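Long-range contacts in polyporopepsin (Irpex lacteus, PDB 1WKR), which acts as a pepsin-family aspartic endopeptidase of broad specificity that clots milk, here crystallised with the inhibitor pepstatin: residues 50-55 / 73-78; 23-28 / 45-50. One frame throughout, in Å; residues are numbered along the deposited sequence.

Contact 1. Residues 50-55 / 73-78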
loop_
_atom_site.group_PDB
_atom_site.type_symbol
_atom_site.label_atom_id
_atom_site.label_comp_id
_atom_site.label_asym_id
_atom_site.label_seq_id
_atom_site.Cartn_x
_atom_site.Cartn_y
_atom_site.Cartn_z
ATOM N N SER A 50 -12.737 -27.904 -7.673
ATOM C CA SER A 50 -13.494 -27.916 -8.886
ATOM C C SER A 50 -13.775 -26.561 -9.525
ATOM O O SER A 50 -14.043 -26.431 -10.686
ATOM C CB SER A 50 -14.912 -28.524 -8.621
ATOM O OG SER A 50 -15.663 -27.700 -7.746
ATOM N N THR A 51 -13.544 -25.474 -8.725
ATOM C CA THR A 51 -13.747 -24.123 -9.257
ATOM C C THR A 51 -12.429 -23.579 -9.946
ATOM O O THR A 51 -12.490 -22.501 -10.519
ATOM C CB THR A 51 -14.130 -23.168 -8.155
ATOM O OG1 THR A 51 -13.290 -23.272 -7.036
ATOM C CG2 THR A 51 -15.610 -23.463 -7.644
ATOM N N SER A 52 -11.348 -24.290 -9.833
ATOM C CA SER A 52 -10.081 -23.895 -10.533
ATOM C C SER A 52 -10.213 -24.202 -12.019
ATOM O O SER A 52 -10.584 -25.379 -12.348
ATOM C CB SER A 52 -8.931 -24.674 -9.900
ATOM O OG SER A 52 -7.711 -24.327 -10.581
ATOM N N SER A 53 -9.812 -23.332 -12.871
ATOM C CA SER A 53 -9.752 -23.572 -14.317
ATOM C C SER A 53 -8.531 -22.970 -14.887
ATOM O O SER A 53 -8.080 -21.862 -14.541
ATOM C CB SER A 53 -10.960 -22.843 -14.995
ATOM O OG SER A 53 -12.190 -23.526 -14.576
ATOM N N ALA A 54 -7.944 -23.710 -15.803
ATOM C CA ALA A 54 -6.798 -23.205 -16.525
ATOM C C ALA A 54 -7.101 -22.211 -17.503
ATOM O O ALA A 54 -8.267 -21.841 -17.813
ATOM C CB ALA A 54 -6.281 -24.415 -17.387
ATOM N N THR A 55 -6.009 -21.223 -17.690
ATOM C CA THR A 55 -6.121 -20.343 -18.813
ATOM C C THR A 55 -4.968 -20.644 -19.814
ATOM O O THR A 55 -4.228 -21.499 -19.598
ATOM C CB THR A 55 -6.070 -18.848 -18.440
ATOM O OG1 THR A 55 -4.673 -18.502 -18.089
ATOM C CG2 THR A 55 -6.918 -18.512 -17.246
ATOM N N TYR A 73 -4.707 -18.705 -13.658
ATOM C CA TYR A 73 -5.907 -19.547 -13.498
ATOM C C TYR A 73 -7.090 -18.667 -13.278
ATOM O O TYR A 73 -6.951 -17.499 -12.931
ATOM C CB TYR A 73 -5.731 -20.450 -12.290
ATOM C CG TYR A 73 -4.695 -21.523 -12.400
ATOM C CD1 TYR A 73 -3.368 -21.256 -12.190
ATOM C CD2 TYR A 73 -5.052 -22.834 -12.795
ATOM C CE1 TYR A 73 -2.381 -22.249 -12.290
ATOM C CE2 TYR A 73 -4.054 -23.847 -12.908
ATOM C CZ TYR A 73 -2.770 -23.496 -12.643
ATOM O OH TYR A 73 -1.823 -24.516 -12.798
ATOM N N THR A 74 -8.320 -19.221 -13.363
ATOM C CA THR A 74 -9.478 -18.620 -12.743
ATOM C C THR A 74 -9.912 -19.471 -11.581
ATOM O O THR A 74 -9.744 -20.730 -11.596
ATOM C CB THR A 74 -10.578 -18.279 -13.686
ATOM O OG1 THR A 74 -11.061 -19.530 -14.286
ATOM C CG2 THR A 74 -10.187 -17.379 -14.805
ATOM N N ASP A 75 -10.501 -18.888 -10.569
ATOM C CA ASP A 75 -10.950 -19.619 -9.403
ATOM C C ASP A 75 -11.929 -18.764 -8.597
ATOM O O ASP A 75 -12.083 -17.535 -8.885
ATOM C CB ASP A 75 -9.739 -20.035 -8.520
ATOM C CG ASP A 75 -9.979 -21.371 -7.827
ATOM O OD1 ASP A 75 -11.092 -21.668 -7.418
ATOM O OD2 ASP A 75 -8.968 -22.079 -7.551
ATOM N N THR A 76 -12.594 -19.346 -7.641
ATOM C CA THR A 76 -13.517 -18.612 -6.757
ATOM C C THR A 76 -12.700 -18.053 -5.628
ATOM O O THR A 76 -11.999 -18.781 -4.906
ATOM C CB THR A 76 -14.589 -19.547 -6.241
ATOM O OG1 THR A 76 -15.401 -19.901 -7.374
ATOM C CG2 THR A 76 -15.512 -18.864 -5.235
ATOM N N VAL A 77 -12.808 -16.742 -5.417
ATOM C CA VAL A 77 -12.065 -16.024 -4.342
ATOM C C VAL A 77 -13.034 -15.479 -3.354
ATOM O O VAL A 77 -14.050 -14.820 -3.759
ATOM C CB VAL A 77 -11.255 -14.895 -5.032
ATOM C CG1 VAL A 77 -10.690 -13.925 -4.002
ATOM C CG2 VAL A 77 -10.131 -15.541 -5.867
ATOM N N THR A 78 -12.763 -15.640 -2.072
ATOM C CA THR A 78 -13.637 -15.148 -0.982
ATOM C C THR A 78 -12.889 -14.158 -0.141
ATOM O O THR A 78 -11.747 -14.386 0.272
ATOM C CB THR A 78 -14.045 -16.347 -0.073
ATOM O OG1 THR A 78 -14.708 -17.377 -0.912
ATOM C CG2 THR A 78 -15.045 -15.963 0.908
HETATM O O HOH W 1 -14.718 -19.948 -10.097
HETATM O O HOH W 2 -12.813 -20.872 -12.655
HETATM O O HOH W 3 -10.528 -20.057 -17.031
#
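The short segment 53-55 lies against strand 73-78 in antiparallel fashion, with axes 4.8 Å apart and directions differing by 151°, joined by one well-formed hydrogen-bonded pair, S53 with T74. This is an edge pairing in the N-terminal lobe of the pepsin fold, on the strand that runs out of the hairpin 57-62/67-79, the counterpart of the pepsin flap. S53 N reaches T74 O at 2.9 Å, and T74 N returns the bond to S53 O at 2.9 Å; both donors lie in the plane of the carbonyl they meet.

Before the strand, the chain turns so that T51 faces D75. The T51 hydroxyl, set between backbone N and carbonyl carbon (chi1 48°), donates to D75 OD1 over 2.7 Å, almost along the C-O axis, the two side chains crossing near a right angle. T76 N also donates to OD1, on its anti lone pair, so two bonds grip that oxygen, while OD2 is hydrogen-bonded to the Y46 hydroxyl, which also bonds S52 OG. Aspartate suits this buried place because its two oxygens can bond three partners, which probably favours the ionised form. Threonine suits position 51 because CB carries a methyl as well as the hydroxyl: T51 CG2 lies 3.6 Å from T76 OG1.

S52 OG, anti to the backbone N, lies 3.8 Å from Y73 CD2. The Y73 ring, whose OH bonds K48 NZ, approaches S52 and S53 obliquely. T55 CG2 extends the contact by a methyl packed over the backbone of Y73. On the face carrying the S53 and T74 side chains, waters complete the contact: T74 OG1 bonds two waters, one of which donates a hydrogen bond to T51 O at 2.7 Å and the other to A54 O at 3.0 Å.

Contact 2. Residues 23-28 / 45-50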
loop_
_atom_site.group_PDB
_atom_site.type_symbol
_atom_site.label_atom_id
_atom_site.label_comp_id
_atom_site.label_asym_id
_atom_site.label_seq_id
_atom_site.Cartn_x
_atom_site.Cartn_y
_atom_site.Cartn_z
ATOM N N PRO A 23 -14.008 -26.637 -1.859
ATOM C CA PRO A 23 -13.950 -25.926 -0.581
ATOM C C PRO A 23 -12.670 -24.972 -0.597
ATOM O O PRO A 23 -11.690 -25.260 -1.253
ATOM C CB PRO A 23 -13.755 -27.019 0.458
ATOM C CG PRO A 23 -13.179 -28.054 -0.257
ATOM C CD PRO A 23 -13.766 -28.095 -1.655
ATOM N N ALA A 24 -12.817 -23.917 0.155
ATOM C CA ALA A 24 -11.774 -22.816 0.114
ATOM C C ALA A 24 -10.584 -23.190 1.039
ATOM O O ALA A 24 -10.753 -23.626 2.159
ATOM C CB ALA A 24 -12.409 -21.513 0.562
ATOM N N THR A 25 -9.413 -22.946 0.474
ATOM C CA THR A 25 -8.187 -22.914 1.286
ATOM C C THR A 25 -7.907 -21.433 1.557
ATOM O O THR A 25 -8.042 -20.606 0.672
ATOM C CB THR A 25 -7.021 -23.569 0.499
ATOM O OG1 THR A 25 -7.312 -25.000 0.438
ATOM C CG2 THR A 25 -5.684 -23.434 1.217
ATOM N N THR A 26 -7.470 -21.120 2.775
ATOM C CA THR A 26 -7.100 -19.762 3.104
ATOM C C THR A 26 -5.661 -19.455 2.847
ATOM O O THR A 26 -4.742 -20.223 3.206
ATOM C CB THR A 26 -7.351 -19.564 4.591
ATOM O OG1 THR A 26 -8.771 -19.678 4.835
ATOM C CG2 THR A 26 -7.002 -18.096 5.017
ATOM N N TYR A 27 -5.401 -18.295 2.210
ATOM C CA TYR A 27 -4.081 -17.805 1.937
ATOM C C TYR A 27 -3.992 -16.404 2.564
ATOM O O TYR A 27 -4.967 -15.636 2.580
ATOM C CB TYR A 27 -3.835 -17.678 0.431
ATOM C CG TYR A 27 -3.978 -19.024 -0.279
ATOM C CD1 TYR A 27 -5.237 -19.496 -0.627
ATOM C CD2 TYR A 27 -2.872 -19.796 -0.564
ATOM C CE1 TYR A 27 -5.407 -20.714 -1.263
ATOM C CE2 TYR A 27 -3.023 -21.081 -1.235
ATOM C CZ TYR A 27 -4.287 -21.424 -1.536
ATOM O OH TYR A 27 -4.463 -22.676 -2.226
ATOM N N SER A 28 -2.786 -16.017 3.023
ATOM C CA SER A 28 -2.602 -14.673 3.627
ATOM C C SER A 28 -1.944 -13.809 2.552
ATOM O O SER A 28 -0.773 -13.997 2.238
ATOM C CB SER A 28 -1.772 -14.841 4.861
ATOM O OG SER A 28 -1.633 -13.561 5.471
ATOM N N SER A 45 1.081 -24.286 -1.169
ATOM C CA SER A 45 0.830 -24.712 -2.525
ATOM C C SER A 45 -0.651 -24.351 -2.874
ATOM O O SER A 45 -1.523 -24.414 -2.038
ATOM C CB SER A 45 0.987 -26.224 -2.623
ATOM O OG SER A 45 2.309 -26.588 -2.277
ATOM N N TYR A 46 -0.818 -24.104 -4.163
ATOM C CA TYR A 46 -2.177 -23.877 -4.702
ATOM C C TYR A 46 -2.976 -25.184 -4.606
ATOM O O TYR A 46 -2.626 -26.178 -5.244
ATOM C CB TYR A 46 -2.089 -23.450 -6.142
ATOM C CG TYR A 46 -3.385 -23.156 -6.856
ATOM C CD1 TYR A 46 -4.479 -22.599 -6.201
ATOM C CD2 TYR A 46 -3.487 -23.396 -8.226
ATOM C CE1 TYR A 46 -5.655 -22.316 -6.886
ATOM C CE2 TYR A 46 -4.649 -23.106 -8.904
ATOM C CZ TYR A 46 -5.681 -22.576 -8.244
ATOM O OH TYR A 46 -6.826 -22.262 -9.008
ATOM N N VAL A 47 -4.056 -25.149 -3.859
ATOM C CA VAL A 47 -4.964 -26.335 -3.717
ATOM C C VAL A 47 -6.013 -26.222 -4.783
ATOM O O VAL A 47 -6.881 -25.274 -4.770
ATOM C CB VAL A 47 -5.544 -26.341 -2.360
ATOM C CG1 VAL A 47 -6.492 -27.572 -2.245
ATOM C CG2 VAL A 47 -4.392 -26.465 -1.306
ATOM N N LYS A 48 -6.018 -27.099 -5.769
ATOM C CA LYS A 48 -6.901 -27.053 -6.925
ATOM C C LYS A 48 -8.175 -27.800 -6.620
ATOM O O LYS A 48 -8.193 -29.008 -6.265
ATOM C CB LYS A 48 -6.210 -27.686 -8.128
ATOM C CG LYS A 48 -5.040 -26.784 -8.556
ATOM C CD LYS A 48 -4.387 -27.385 -9.848
ATOM C CE LYS A 48 -3.201 -26.505 -10.307
ATOM N NZ LYS A 48 -2.597 -27.113 -11.543
ATOM N N THR A 49 -9.313 -27.126 -6.723
ATOM C CA THR A 49 -10.620 -27.692 -6.506
ATOM C C THR A 49 -11.402 -27.539 -7.762
ATOM O O THR A 49 -10.949 -27.093 -8.800
ATOM C CB THR A 49 -11.348 -26.966 -5.350
ATOM O OG1 THR A 49 -11.595 -25.574 -5.750
ATOM C CG2 THR A 49 -10.527 -26.968 -4.087
ATOM N N SER A 50 -12.737 -27.904 -7.673
ATOM C CA SER A 50 -13.494 -27.916 -8.886
ATOM C C SER A 50 -13.775 -26.561 -9.525
ATOM O O SER A 50 -14.043 -26.431 -10.686
ATOM C CB SER A 50 -14.912 -28.524 -8.621
ATOM O OG SER A 50 -15.663 -27.700 -7.746
HETATM O O HOH W 4 -6.974 -22.932 -3.369
#
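Y27, T49 and V47 carry most of this surface contact in the N-terminal lobe of the pepsin fold, where residues 23-27 and 45-49 run roughly opposite ways, their end-to-end directions 155° apart; the second segment is an irregular loop. The phenol of Y27 is the centre. With CG beside the backbone N (chi1 -60°), its ring reaches from the strand so that OH meets the backbone of the loop, and V47 N donates to it at 3.0 Å in a nearly straight line (171°). The same hydroxyl donates a hydrogen bond to a water 2.8 Å from Y27 OH, which in turn donates to V47 O, so a closed ring of bonds ties both polar groups of one residue to one side chain. S45 O sits in the plane of the ring at its edge, 3.7 Å from Y27 CE2. The ring of this buried residue packs on V20 and L40, while its OH reaches the loop backbone.

V47 turns its branched side chain toward T25, crossing it at about a right angle, with CB 3.6 Å from T25 OG1. Both are beta-branched, so their short side chains meet close to the backbones. Farther along, T49 lays CG2 3.5 Å from P23 O; its OG1, set between the backbone N and carbonyl carbon, bonds S22 N, just ahead of the cis peptide to P23.

A phenylalanine here in place of Y27 would remove the hydroxyl, so that V47 N would lose its acceptor and the water its donor, and the loop would probably be held less firmly. One hydroxyl, acceptor and donor at once, satisfies V47 N directly and V47 O through a water, helping to fix the loop.

Contacts 1 and 2 lie in the N-terminal lobe, their centres about 10 Å apart and both near the surface, some 25 Å from the centre of the chain. They come in series: 23-28 with 45-50 closes first, and S50, shared by both, starts 50-55 with 73-78. Strand 14-20 pairs with both 25-32 and 67-79, and Y46 joins the two contacts directly, its ring edge-to-face with Y73. The loop 45-52 is thereby tied to both strands flanking 14-20, at the outer end of the lobe. The strand of contact 2 ends at catalytic D32, that of contact 1 comes from the flap hairpin, yet both contacts sit away from the active site.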